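Local coordinates for cycloalternan-forming enzyme (Listeria monocytogenes serovar 1/2a, PDB 5F7U), which is a multidomain protein of glycoside hydrolase family 31, built around a TIM-barrel domain and carrying a family 6 carbohydrate-binding module near its C terminus, at residues 249-254 with 720-725; 292-297 with 732-737; 614-619 with 626-631; 709-712 with 716-719. The protein carries 1 engineered substitution. One frame throughout, in Å; residues are numbered along the deposited sequence.

From the N terminus, the chain first lays down 249-254 and 292-297, on neighbouring antiparallel strands of the mutarotase-like domain. After the TIM barrel, the C-terminal domain meets them in the same order: 720-725 closes interaction 1 and 732-737 closes interaction 2. The segments alternate, so these two long loops cross. The short-range contacts lie nested inside both loops and follow one another in series: interaction 3 packs a barrel helix on its next strand, and interaction 4 folds the chain after helix 702-715 back on that helix's end. Interactions 1, 2 and 3 touch one another, and interaction 4 touches interaction 3, so barrel and flanking domains meet in one continuous region.

Interaction 1. Residues 249-254 with 720-725; sequences AFYGFG and MRQMAM
Tyr251 carries the contact from 249-254, its ring meeting Gln722 over one face and Ala724 obliquely, near the hydroxyl. The segment enters at Ala249 and passes through a short strand. At Tyr251 the side chain turns toward 720-725, with CG anti to the carbonyl carbon (chi1 -53°). OE1 of Gln722 sits 4.0 Å from Tyr251 CE1, with the amide plane inclined 19° to the ring. The small methyl of Ala724 lets the phenol end approach closely: Ala724 CB is 3.3 Å from Tyr251 OH and 3.7 Å from Tyr251 CZ.

Gln722 is the N-cap of a short, weakly bonded helix, its OE1 accepting from Ala724 N at 2.8 Å, the donor standing above the amide plane. Its NE2 donates to the carbonyls of Ala733 and Leu736, which fixes the amide's rotation. Tyr251 OH donates to Arg734 O, so tyrosine suits this buried place with both ring and hydroxyl. At Gly252 a beta carbon would press on the carbonyl O of Tyr251, which explains the glycine, and the chain turns a corner at Phe253. Tyr251 is bonded through its backbone to Val292 on strand 287-293, and its side chain touches Thr622 of helix 607-622; strand 720-721 pairs with 740-742.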
loop_
_atom_site.group_PDB
_atom_site.type_symbol
_atom_site.label_atom_id
_atom_site.label_comp_id
_atom_site.label_asym_id
_atom_site.label_seq_id
_atom_site.Cartn_x
_atom_site.Cartn_y
_atom_site.Cartn_z
ATOM N N ALA A 249 3.489 17.027 7.333
ATOM C CA ALA A 249 3.375 16.133 6.171
ATOM C C ALA A 249 2.080 15.328 6.257
ATOM O O ALA A 249 1.627 14.978 7.367
ATOM C CB ALA A 249 4.565 15.205 6.100
ATOM N N PHE A 250 1.484 15.038 5.092
ATOM C CA PHE A 250 0.193 14.360 5.023
ATOM C C PHE A 250 0.262 13.161 4.101
ATOM O O PHE A 250 0.540 13.309 2.897
ATOM C CB PHE A 250 -0.881 15.313 4.502
ATOM C CG PHE A 250 -1.050 16.544 5.345
ATOM C CD1 PHE A 250 -1.732 16.478 6.571
ATOM C CD2 PHE A 250 -0.557 17.788 4.902
ATOM C CE1 PHE A 250 -1.916 17.631 7.345
ATOM C CE2 PHE A 250 -0.731 18.944 5.677
ATOM C CZ PHE A 250 -1.414 18.864 6.894
ATOM N N TYR A 251 -0.015 11.995 4.672
ATOM C CA TYR A 251 0.196 10.729 3.982
ATOM C C TYR A 251 -1.095 9.978 3.777
ATOM O O TYR A 251 -2.040 10.159 4.528
ATOM C CB TYR A 251 1.117 9.847 4.822
ATOM C CG TYR A 251 2.419 10.504 5.224
ATOM C CD1 TYR A 251 3.415 10.774 4.286
ATOM C CD2 TYR A 251 2.669 10.812 6.568
ATOM C CE1 TYR A 251 4.634 11.346 4.683
ATOM C CE2 TYR A 251 3.876 11.378 6.969
ATOM C CZ TYR A 251 4.853 11.638 6.023
ATOM O OH TYR A 251 6.043 12.215 6.419
ATOM N N GLY A 252 -1.116 9.101 2.773
ATOM C CA GLY A 252 -2.234 8.192 2.568
ATOM C C GLY A 252 -3.154 8.662 1.458
ATOM O O GLY A 252 -2.723 8.810 0.333
ATOM N N PHE A 253 -4.417 8.930 1.814
ATOM C CA PHE A 253 -5.485 9.314 0.867
ATOM C C PHE A 253 -5.846 8.217 -0.138
ATOM O O PHE A 253 -6.367 8.495 -1.227
ATOM C CB PHE A 253 -5.176 10.630 0.125
ATOM C CG PHE A 253 -4.874 11.801 1.031
ATOM C CD1 PHE A 253 -3.570 12.046 1.472
ATOM C CD2 PHE A 253 -5.891 12.695 1.409
ATOM C CE1 PHE A 253 -3.272 13.144 2.274
ATOM C CE2 PHE A 253 -5.593 13.825 2.210
ATOM C CZ PHE A 253 -4.276 14.048 2.643
ATOM N N GLY A 254 -5.586 6.966 0.234
ATOM C CA GLY A 254 -5.703 5.874 -0.730
ATOM C C GLY A 254 -4.391 5.613 -1.437
ATOM O O GLY A 254 -3.318 5.694 -0.826
ATOM N N MET A 720 4.588 -3.117 3.993
ATOM C CA MET A 720 5.590 -2.227 3.427
ATOM C C MET A 720 5.214 -0.824 3.838
ATOM O O MET A 720 4.091 -0.416 3.560
ATOM C CB MET A 720 5.559 -2.354 1.900
ATOM C CG MET A 720 6.520 -1.416 1.199
ATOM S SD MET A 720 6.517 -1.564 -0.606
ATOM C CE MET A 720 4.793 -1.223 -0.904
ATOM N N ARG A 721 6.114 -0.091 4.506
ATOM C CA ARG A 721 5.739 1.213 5.081
ATOM C C ARG A 721 6.738 2.318 4.759
ATOM O O ARG A 721 7.945 2.117 4.812
ATOM C CB ARG A 721 5.593 1.112 6.621
ATOM C CG ARG A 721 4.555 0.101 7.090
ATOM C CD ARG A 721 4.438 -0.055 8.615
ATOM N NE ARG A 721 5.740 -0.286 9.267
ATOM C CZ ARG A 721 6.481 -1.386 9.126
ATOM N NH1 ARG A 721 7.663 -1.483 9.752
ATOM N NH2 ARG A 721 6.046 -2.406 8.378
ATOM N N GLN A 722 6.202 3.503 4.492
ATOM C CA GLN A 722 7.012 4.706 4.269
ATOM C C GLN A 722 7.709 4.998 5.619
ATOM O O GLN A 722 7.146 4.695 6.702
ATOM C CB GLN A 722 6.055 5.833 3.858
ATOM C CG GLN A 722 6.703 7.070 3.221
ATOM C CD GLN A 722 7.280 8.011 4.276
ATOM O OE1 GLN A 722 6.767 8.090 5.383
ATOM N NE2 GLN A 722 8.363 8.709 3.942
ATOM N N MET A 723 8.910 5.588 5.575
ATOM C CA MET A 723 9.749 5.667 6.788
ATOM C C MET A 723 9.111 6.412 7.955
ATOM O O MET A 723 9.306 6.041 9.113
ATOM C CB MET A 723 11.128 6.271 6.479
ATOM C CG MET A 723 11.999 5.479 5.495
ATOM S SD MET A 723 12.367 3.781 5.950
ATOM C CE MET A 723 13.215 4.034 7.516
ATOM N N ALA A 724 8.322 7.442 7.645
ATOM C CA ALA A 724 7.684 8.267 8.677
ATOM C C ALA A 724 6.563 7.523 9.427
ATOM O O ALA A 724 6.088 7.990 10.463
ATOM C CB ALA A 724 7.173 9.590 8.087
ATOM N N MET A 725 6.138 6.362 8.917
ATOM C CA MET A 725 5.186 5.534 9.676
ATOM C C MET A 725 5.841 4.928 10.899
ATOM O O MET A 725 5.161 4.691 11.902
ATOM C CB MET A 725 4.594 4.403 8.822
ATOM C CG MET A 725 3.734 4.855 7.654
ATOM S SD MET A 725 2.383 5.963 8.066
ATOM C CE MET A 725 1.327 4.884 9.020
#

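Interaction 2. Residues 292-297 with 732-737; sequences VSANKY and NARDLD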
loop_
_atom_site.group_PDB
_atom_site.type_symbol
_atom_site.label_atom_id
_atom_site.label_comp_id
_atom_site.label_asym_id
_atom_site.label_seq_id
_atom_site.Cartn_x
_atom_site.Cartn_y
_atom_site.Cartn_z
ATOM N N VAL A 292 -2.964 10.268 7.255
ATOM C CA VAL A 292 -2.180 10.244 8.490
ATOM C C VAL A 292 -1.185 11.380 8.430
ATOM O O VAL A 292 -0.496 11.541 7.409
ATOM C CB VAL A 292 -1.440 8.899 8.641
ATOM C CG1 VAL A 292 -0.456 8.945 9.822
ATOM C CG2 VAL A 292 -2.437 7.758 8.813
ATOM N N SER A 293 -1.124 12.170 9.510
ATOM C CA SER A 293 -0.137 13.243 9.611
ATOM C C SER A 293 1.023 12.804 10.472
ATOM O O SER A 293 0.833 12.125 11.484
ATOM C CB SER A 293 -0.778 14.507 10.181
ATOM O OG SER A 293 0.228 15.400 10.640
ATOM N N ALA A 294 2.234 13.225 10.088
ATOM C CA ALA A 294 3.397 12.988 10.918
ATOM C C ALA A 294 3.353 13.771 12.248
ATOM O O ALA A 294 4.184 13.541 13.124
ATOM C CB ALA A 294 4.667 13.264 10.133
ATOM N N ASN A 295 2.368 14.660 12.410
ATOM C CA ASN A 295 2.062 15.264 13.716
ATOM C C ASN A 295 1.242 14.374 14.648
ATOM O O ASN A 295 0.722 14.833 15.665
ATOM C CB ASN A 295 1.448 16.663 13.555
ATOM C CG ASN A 295 2.488 17.678 13.129
ATOM O OD1 ASN A 295 3.647 17.312 12.903
ATOM N ND2 ASN A 295 2.095 18.930 12.984
ATOM N N LYS A 296 1.134 13.094 14.272
ATOM C CA LYS A 296 0.660 12.016 15.172
ATOM C C LYS A 296 -0.868 11.958 15.324
ATOM O O LYS A 296 -1.396 11.713 16.423
ATOM C CB LYS A 296 1.342 12.080 16.546
ATOM C CG LYS A 296 2.859 12.017 16.475
ATOM C CD LYS A 296 3.449 11.863 17.860
ATOM C CE LYS A 296 4.965 11.823 17.737
ATOM N NZ LYS A 296 5.617 11.681 19.063
ATOM N N TYR A 297 -1.571 12.161 14.213
ATOM C CA TYR A 297 -3.003 11.901 14.181
ATOM C C TYR A 297 -3.377 11.472 12.766
ATOM O O TYR A 297 -2.651 11.741 11.804
ATOM C CB TYR A 297 -3.826 13.133 14.639
ATOM C CG TYR A 297 -3.746 14.262 13.630
ATOM C CD1 TYR A 297 -2.680 15.165 13.667
ATOM C CD2 TYR A 297 -4.695 14.388 12.624
ATOM C CE1 TYR A 297 -2.561 16.172 12.721
ATOM C CE2 TYR A 297 -4.591 15.395 11.653
ATOM C CZ TYR A 297 -3.524 16.287 11.732
ATOM O OH TYR A 297 -3.397 17.259 10.788
ATOM N N ASN A 732 14.367 13.663 8.723
ATOM C CA ASN A 732 14.917 13.137 7.485
ATOM C C ASN A 732 14.045 12.071 6.835
ATOM O O ASN A 732 14.280 11.712 5.698
ATOM C CB ASN A 732 16.329 12.608 7.686
ATOM C CG ASN A 732 17.379 13.681 7.431
ATOM O OD1 ASN A 732 17.933 14.206 8.367
ATOM N ND2 ASN A 732 17.618 14.038 6.139
ATOM N N ALA A 733 13.083 11.547 7.590
ATOM C CA ALA A 733 12.220 10.442 7.126
ATOM C C ALA A 733 10.980 10.935 6.393
ATOM O O ALA A 733 10.294 10.140 5.757
ATOM C CB ALA A 733 11.796 9.579 8.310
ATOM N N ARG A 734 10.714 12.232 6.467
ATOM C CA ARG A 734 9.392 12.790 6.135
ATOM C C ARG A 734 8.975 12.598 4.675
ATOM O O ARG A 734 7.807 12.301 4.401
ATOM C CB ARG A 734 9.316 14.275 6.514
ATOM C CG ARG A 734 9.320 14.519 8.026
ATOM C CD ARG A 734 7.951 14.152 8.596
ATOM N NE ARG A 734 7.864 14.290 10.046
ATOM C CZ ARG A 734 7.444 15.387 10.675
ATOM N NH1 ARG A 734 7.080 16.483 9.993
ATOM N NH2 ARG A 734 7.371 15.387 12.007
ATOM N N ASP A 735 9.920 12.754 3.749
ATOM C CA ASP A 735 9.544 12.787 2.339
ATOM C C ASP A 735 10.078 11.603 1.528
ATOM O O ASP A 735 9.872 11.539 0.309
ATOM C CB ASP A 735 10.004 14.109 1.697
ATOM C CG ASP A 735 9.362 15.341 2.336
ATOM O OD1 ASP A 735 8.138 15.375 2.564
ATOM O OD2 ASP A 735 10.089 16.308 2.578
ATOM N N LEU A 736 10.748 10.675 2.204
ATOM C CA LEU A 736 11.438 9.582 1.523
ATOM C C LEU A 736 10.474 8.682 0.769
ATOM O O LEU A 736 9.501 8.184 1.346
ATOM C CB LEU A 736 12.240 8.754 2.528
ATOM C CG LEU A 736 13.323 9.520 3.300
ATOM C CD1 LEU A 736 13.930 8.540 4.310
ATOM C CD2 LEU A 736 14.404 10.093 2.394
ATOM N N ASP A 737 10.755 8.491 -0.520
ATOM C CA ASP A 737 9.885 7.666 -1.359
ATOM C C ASP A 737 10.647 6.633 -2.171
ATOM O O ASP A 737 10.082 6.031 -3.090
ATOM C CB ASP A 737 9.009 8.567 -2.254
ATOM C CG ASP A 737 9.818 9.491 -3.134
ATOM O OD1 ASP A 737 11.079 9.394 -3.176
ATOM O OD2 ASP A 737 9.189 10.383 -3.745
HETATM O O HOH W 1 6.300 18.190 11.995
#
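One face of the Arg734 guanidinium lies against the methyl of Ala294, whose CB stands 3.3 Å above the plane, offset toward the rim on the NE side; Ala294 CB is 3.4 Å from Arg734 NE. At the edge, in plane, sits a water that accepts from Arg734 NH1 at 2.7 Å and donates to Asn295 OD1 at 2.9 Å. Asparagine and arginine thus meet through this bridge, while Arg734 NH2 donates to the carbonyl of Pro728. A second flat group, the Tyr297 ring, has Ser293 CB over one face.

A bend at chi2 (-75°) lays the end of the arginine across Ala294, whose small side chain allows a flat group to rest on it. Residues 293-296 form a type I turn, closed by Lys296 N bonding to Ser293 O; Lys296 lies in the left-handed region and Ser293 N bonds to Tyr297 O, as in a 3:5 hairpin with a G1-type bulge. Ser293 OG accepts from Asn295 N at 2.9 Å, an ST turn at the corner, and is also bonded to Glu248.

The turn links strands 287-293 and 297-301 of the mutarotase-like domain. Across the contact, 732-737 belongs to the loop between helix 723-726 and strand 740-742. Lys296 adds a salt bridge to Glu729 in that loop, and Val292 and Lys296 both touch Gln343 of helix 343-354.

Interaction 3. Residues 614-619 with 626-631; sequences LKAGLS and SYWAWD
Within the TIM barrel, strand 597-599, helix 607-622 and strand 628-631 form a beta-alpha-beta crossover, and here Gly617 of the helix packs on Trp628 of the strand that follows. The interaction is CH-pi: Gly617 CA lies 3.4 Å from the centroid of the six-membered ring of Trp628, 19° off the ring normal and so squarely over the face. Glycine fits because it brings the helix backbone itself down onto the indole, where a beta carbon would clash with the ring; Gly617 N is also 3.4 Å from Trp628 CZ2. Ala616 touches more loosely, its CB 4.3 Å from Trp628 CZ2.

With CG anti to the backbone N (chi1 174°), the large flat ring of Trp628 spans the distance from strand to helix and lies against the helix backbone. Its one polar atom, NE1, donates to the carboxylate of Glu255, a residue just beyond strand 250-254.

The strand is held in the barrel by backbone bonds from Ala629 to Tyr598 and Ser600. Farther along it, Trp630 meets the ring of Phe610 and packs on helix 642-653, while Trp628 also touches Ala620 of helix 607-622 and the methyl of Met720 from strand 720-721.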
loop_
_atom_site.group_PDB
_atom_site.type_symbol
_atom_site.label_atom_id
_atom_site.label_comp_id
_atom_site.label_asym_id
_atom_site.label_seq_id
_atom_site.Cartn_x
_atom_site.Cartn_y
_atom_site.Cartn_z
ATOM N N LEU A 614 6.017 2.738 -6.668
ATOM C CA LEU A 614 6.446 2.713 -5.275
ATOM C C LEU A 614 5.649 3.738 -4.434
ATOM O O LEU A 614 5.232 3.436 -3.311
ATOM C CB LEU A 614 7.970 2.872 -5.155
ATOM C CG LEU A 614 8.612 2.808 -3.767
ATOM C CD1 LEU A 614 8.105 1.615 -2.943
ATOM C CD2 LEU A 614 10.120 2.741 -3.945
ATOM N N LYS A 615 5.413 4.932 -4.992
ATOM C CA LYS A 615 4.552 5.914 -4.299
ATOM C C LYS A 615 3.152 5.366 -4.040
ATOM O O LYS A 615 2.570 5.547 -2.932
ATOM C CB LYS A 615 4.497 7.225 -5.091
ATOM C CG LYS A 615 5.870 7.912 -5.128
ATOM C CD LYS A 615 5.840 9.122 -6.050
ATOM C CE LYS A 615 7.244 9.560 -6.417
ATOM N NZ LYS A 615 7.229 10.732 -7.371
ATOM N N ALA A 616 2.625 4.653 -5.034
ATOM C CA ALA A 616 1.296 4.056 -4.932
ATOM C C ALA A 616 1.247 3.014 -3.808
ATOM O O ALA A 616 0.298 2.999 -3.031
ATOM C CB ALA A 616 0.899 3.423 -6.264
ATOM N N GLY A 617 2.276 2.158 -3.709
ATOM C CA GLY A 617 2.320 1.148 -2.632
ATOM C C GLY A 617 2.474 1.761 -1.249
ATOM O O GLY A 617 1.839 1.308 -0.287
ATOM N N LEU A 618 3.289 2.806 -1.152
ATOM C CA LEU A 618 3.540 3.437 0.139
ATOM C C LEU A 618 2.330 4.231 0.644
ATOM O O LEU A 618 2.012 4.202 1.831
ATOM C CB LEU A 618 4.794 4.337 0.085
ATOM C CG LEU A 618 6.107 3.580 -0.172
ATOM C CD1 LEU A 618 7.285 4.551 -0.331
ATOM C CD2 LEU A 618 6.399 2.508 0.899
ATOM N N SER A 619 1.665 4.946 -0.253
ATOM C CA SER A 619 0.435 5.645 0.127
ATOM C C SER A 619 -0.705 4.644 0.455
ATOM O O SER A 619 -1.435 4.828 1.447
ATOM C CB SER A 619 0.030 6.626 -0.985
ATOM O OG SER A 619 -0.030 5.966 -2.222
ATOM N N SER A 626 -2.598 -3.089 2.649
ATOM C CA SER A 626 -1.272 -3.647 2.906
ATOM C C SER A 626 -0.893 -4.695 1.866
ATOM O O SER A 626 0.271 -4.790 1.492
ATOM C CB SER A 626 -1.301 -4.283 4.298
ATOM O OG SER A 626 -0.094 -4.961 4.636
ATOM N N TYR A 627 -1.874 -5.481 1.411
ATOM C CA TYR A 627 -1.578 -6.569 0.459
ATOM C C TYR A 627 -1.591 -5.996 -0.941
ATOM O O TYR A 627 -2.561 -6.159 -1.700
ATOM C CB TYR A 627 -2.574 -7.716 0.590
ATOM C CG TYR A 627 -2.590 -8.415 1.946
ATOM C CD1 TYR A 627 -1.569 -8.217 2.915
ATOM C CD2 TYR A 627 -3.645 -9.273 2.261
ATOM C CE1 TYR A 627 -1.630 -8.872 4.149
ATOM C CE2 TYR A 627 -3.701 -9.944 3.475
ATOM C CZ TYR A 627 -2.702 -9.742 4.416
ATOM O OH TYR A 627 -2.802 -10.408 5.633
ATOM N N TRP A 628 -0.502 -5.299 -1.254
ATOM C CA TRP A 628 -0.406 -4.479 -2.456
ATOM C C TRP A 628 0.602 -5.089 -3.437
ATOM O O TRP A 628 1.685 -5.527 -3.033
ATOM C CB TRP A 628 -0.026 -3.049 -2.056
ATOM C CG TRP A 628 0.261 -2.116 -3.221
ATOM C CD1 TRP A 628 -0.618 -1.254 -3.827
ATOM C CD2 TRP A 628 1.512 -1.950 -3.889
ATOM N NE1 TRP A 628 -0.002 -0.582 -4.839
ATOM C CE2 TRP A 628 1.309 -0.991 -4.907
ATOM C CE3 TRP A 628 2.795 -2.520 -3.723
ATOM C CZ2 TRP A 628 2.339 -0.558 -5.745
ATOM C CZ3 TRP A 628 3.823 -2.127 -4.593
ATOM C CH2 TRP A 628 3.590 -1.134 -5.572
ATOM N N ALA A 629 0.228 -5.068 -4.722
ATOM C CA ALA A 629 1.065 -5.573 -5.811
ATOM C C ALA A 629 1.264 -4.496 -6.858
ATOM O O ALA A 629 0.537 -3.511 -6.896
ATOM C CB ALA A 629 0.399 -6.766 -6.484
ATOM N N TRP A 630 2.212 -4.755 -7.753
ATOM C CA TRP A 630 2.344 -3.983 -8.989
ATOM C C TRP A 630 2.802 -4.932 -10.081
ATOM O O TRP A 630 3.297 -6.025 -9.779
ATOM C CB TRP A 630 3.317 -2.801 -8.805
ATOM C CG TRP A 630 4.770 -3.196 -8.561
ATOM C CD1 TRP A 630 5.256 -3.992 -7.538
ATOM C CD2 TRP A 630 5.906 -2.793 -9.328
ATOM N NE1 TRP A 630 6.628 -4.123 -7.649
ATOM C CE2 TRP A 630 7.058 -3.388 -8.725
ATOM C CE3 TRP A 630 6.075 -1.977 -10.455
ATOM C CZ2 TRP A 630 8.366 -3.208 -9.239
ATOM C CZ3 TRP A 630 7.390 -1.775 -10.962
ATOM C CH2 TRP A 630 8.506 -2.401 -10.351
ATOM N N ASP A 631 2.612 -4.537 -11.344
ATOM C CA ASP A 631 3.168 -5.291 -12.465
ATOM C C ASP A 631 4.668 -4.979 -12.522
ATOM O O ASP A 631 5.038 -3.908 -12.983
ATOM C CB ASP A 631 2.507 -4.861 -13.801
ATOM C CG ASP A 631 0.974 -5.004 -13.804
ATOM O OD1 ASP A 631 0.414 -5.820 -13.065
ATOM O OD2 ASP A 631 0.320 -4.286 -14.592
#

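Interaction 4. Residues 709-712 with 716-719; sequences AKDT and GKSM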
loop_
_atom_site.group_PDB
_atom_site.type_symbol
_atom_site.label_atom_id
_atom_site.label_comp_id
_atom_site.label_asym_id
_atom_site.label_seq_id
_atom_site.Cartn_x
_atom_site.Cartn_y
_atom_site.Cartn_z
ATOM N N ALA A 709 2.265 -10.581 7.203
ATOM C CA ALA A 709 0.909 -10.566 6.635
ATOM C C ALA A 709 -0.152 -10.766 7.735
ATOM O O ALA A 709 -1.177 -10.074 7.762
ATOM C CB ALA A 709 0.773 -11.627 5.550
ATOM N N LYS A 710 0.123 -11.667 8.670
ATOM C CA LYS A 710 -0.779 -11.895 9.793
ATOM C C LYS A 710 -0.831 -10.679 10.709
ATOM O O LYS A 710 -1.900 -10.348 11.216
ATOM C CB LYS A 710 -0.348 -13.155 10.572
ATOM C CG LYS A 710 -1.095 -13.429 11.874
ATOM C CD LYS A 710 -2.475 -14.006 11.647
ATOM C CE LYS A 710 -2.879 -14.995 12.739
ATOM N NZ LYS A 710 -2.555 -14.544 14.125
ATOM N N ASP A 711 0.316 -10.021 10.904
ATOM C CA ASP A 711 0.371 -8.808 11.732
ATOM C C ASP A 711 -0.459 -7.671 11.128
ATOM O O ASP A 711 -1.043 -6.863 11.855
ATOM C CB ASP A 711 1.799 -8.339 11.971
ATOM C CG ASP A 711 1.926 -7.483 13.242
ATOM O OD1 ASP A 711 1.283 -7.814 14.265
ATOM O OD2 ASP A 711 2.687 -6.499 13.221
ATOM N N THR A 712 -0.518 -7.613 9.800
ATOM C CA THR A 712 -1.447 -6.663 9.147
ATOM C C THR A 712 -2.894 -6.970 9.544
ATOM O O THR A 712 -3.655 -6.071 9.915
ATOM C CB THR A 712 -1.347 -6.735 7.618
ATOM O OG1 THR A 712 -0.058 -6.298 7.197
ATOM C CG2 THR A 712 -2.429 -5.832 6.978
ATOM N N GLY A 716 -3.142 -4.250 12.206
ATOM C CA GLY A 716 -3.196 -3.099 11.301
ATOM C C GLY A 716 -1.867 -2.542 10.824
ATOM O O GLY A 716 -1.825 -1.431 10.269
ATOM N N LYS A 717 -0.768 -3.274 11.054
ATOM C CA LYS A 717 0.549 -2.833 10.612
ATOM C C LYS A 717 0.786 -3.302 9.178
ATOM O O LYS A 717 0.898 -4.496 8.922
ATOM C CB LYS A 717 1.642 -3.380 11.512
ATOM C CG LYS A 717 3.003 -2.757 11.257
ATOM C CD LYS A 717 3.777 -2.792 12.549
ATOM C CE LYS A 717 5.188 -2.361 12.323
ATOM N NZ LYS A 717 5.902 -2.763 13.563
ATOM N N SER A 718 0.856 -2.357 8.241
ATOM C CA SER A 718 1.075 -2.733 6.843
ATOM C C SER A 718 2.437 -3.372 6.646
ATOM O O SER A 718 3.369 -3.107 7.406
ATOM C CB SER A 718 0.921 -1.507 5.936
ATOM O OG SER A 718 -0.435 -1.068 5.998
ATOM N N MET A 719 2.545 -4.217 5.618
ATOM C CA MET A 719 3.781 -4.958 5.352
ATOM C C MET A 719 4.923 -4.071 4.862
ATOM O O MET A 719 6.078 -4.245 5.269
ATOM C CB MET A 719 3.516 -6.073 4.348
ATOM C CG MET A 719 2.725 -7.212 4.976
ATOM S SD MET A 719 2.083 -8.331 3.733
ATOM C CE MET A 719 3.545 -9.285 3.376
#
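Two hydrogen bonds join Thr712 to the chain that leaves its helix. The first is from the backbone: Gly716 N donates to Thr712 O at 3.0 Å, an i+4 bond that closes the end of the helix before Gly716 departs with a positive phi, a conformation glycine adopts readily. In the second, Thr712 OG1 donates to Lys717 O at 2.7 Å, tilted 29° out of the carbonyl plane. A CA-H...O contact, with Thr712 CA 3.2 Å from Lys717 O, accompanies it at the same oxygen. The torsion of Thr712 (chi1 -65°) sets OG1 anti to the carbonyl carbon, within bonding distance of Lys717 O; OG1 is also hydrogen-bonded to Ser626 OG.

Apolar packing is made by Met719: with CG beside its backbone N (chi1 -73°) and SD extended beyond, SD lies 4.0 Å from Ala709 CB; small Ala709 lets the sulfur settle near the helix backbone. Asp711 OD2 touches Lys717 CB at 3.7 Å, but their charged atoms do not meet; Asp711 OD1 bonds to Asn715 and Lys717 NZ forms a salt bridge to Asp744.

The chain leaving helix 702-715 thus folds back along its last turn before entering strand 720-721, with Met719 also packing on Ile705, Ala708 and Tyr627, just before strand 628-631.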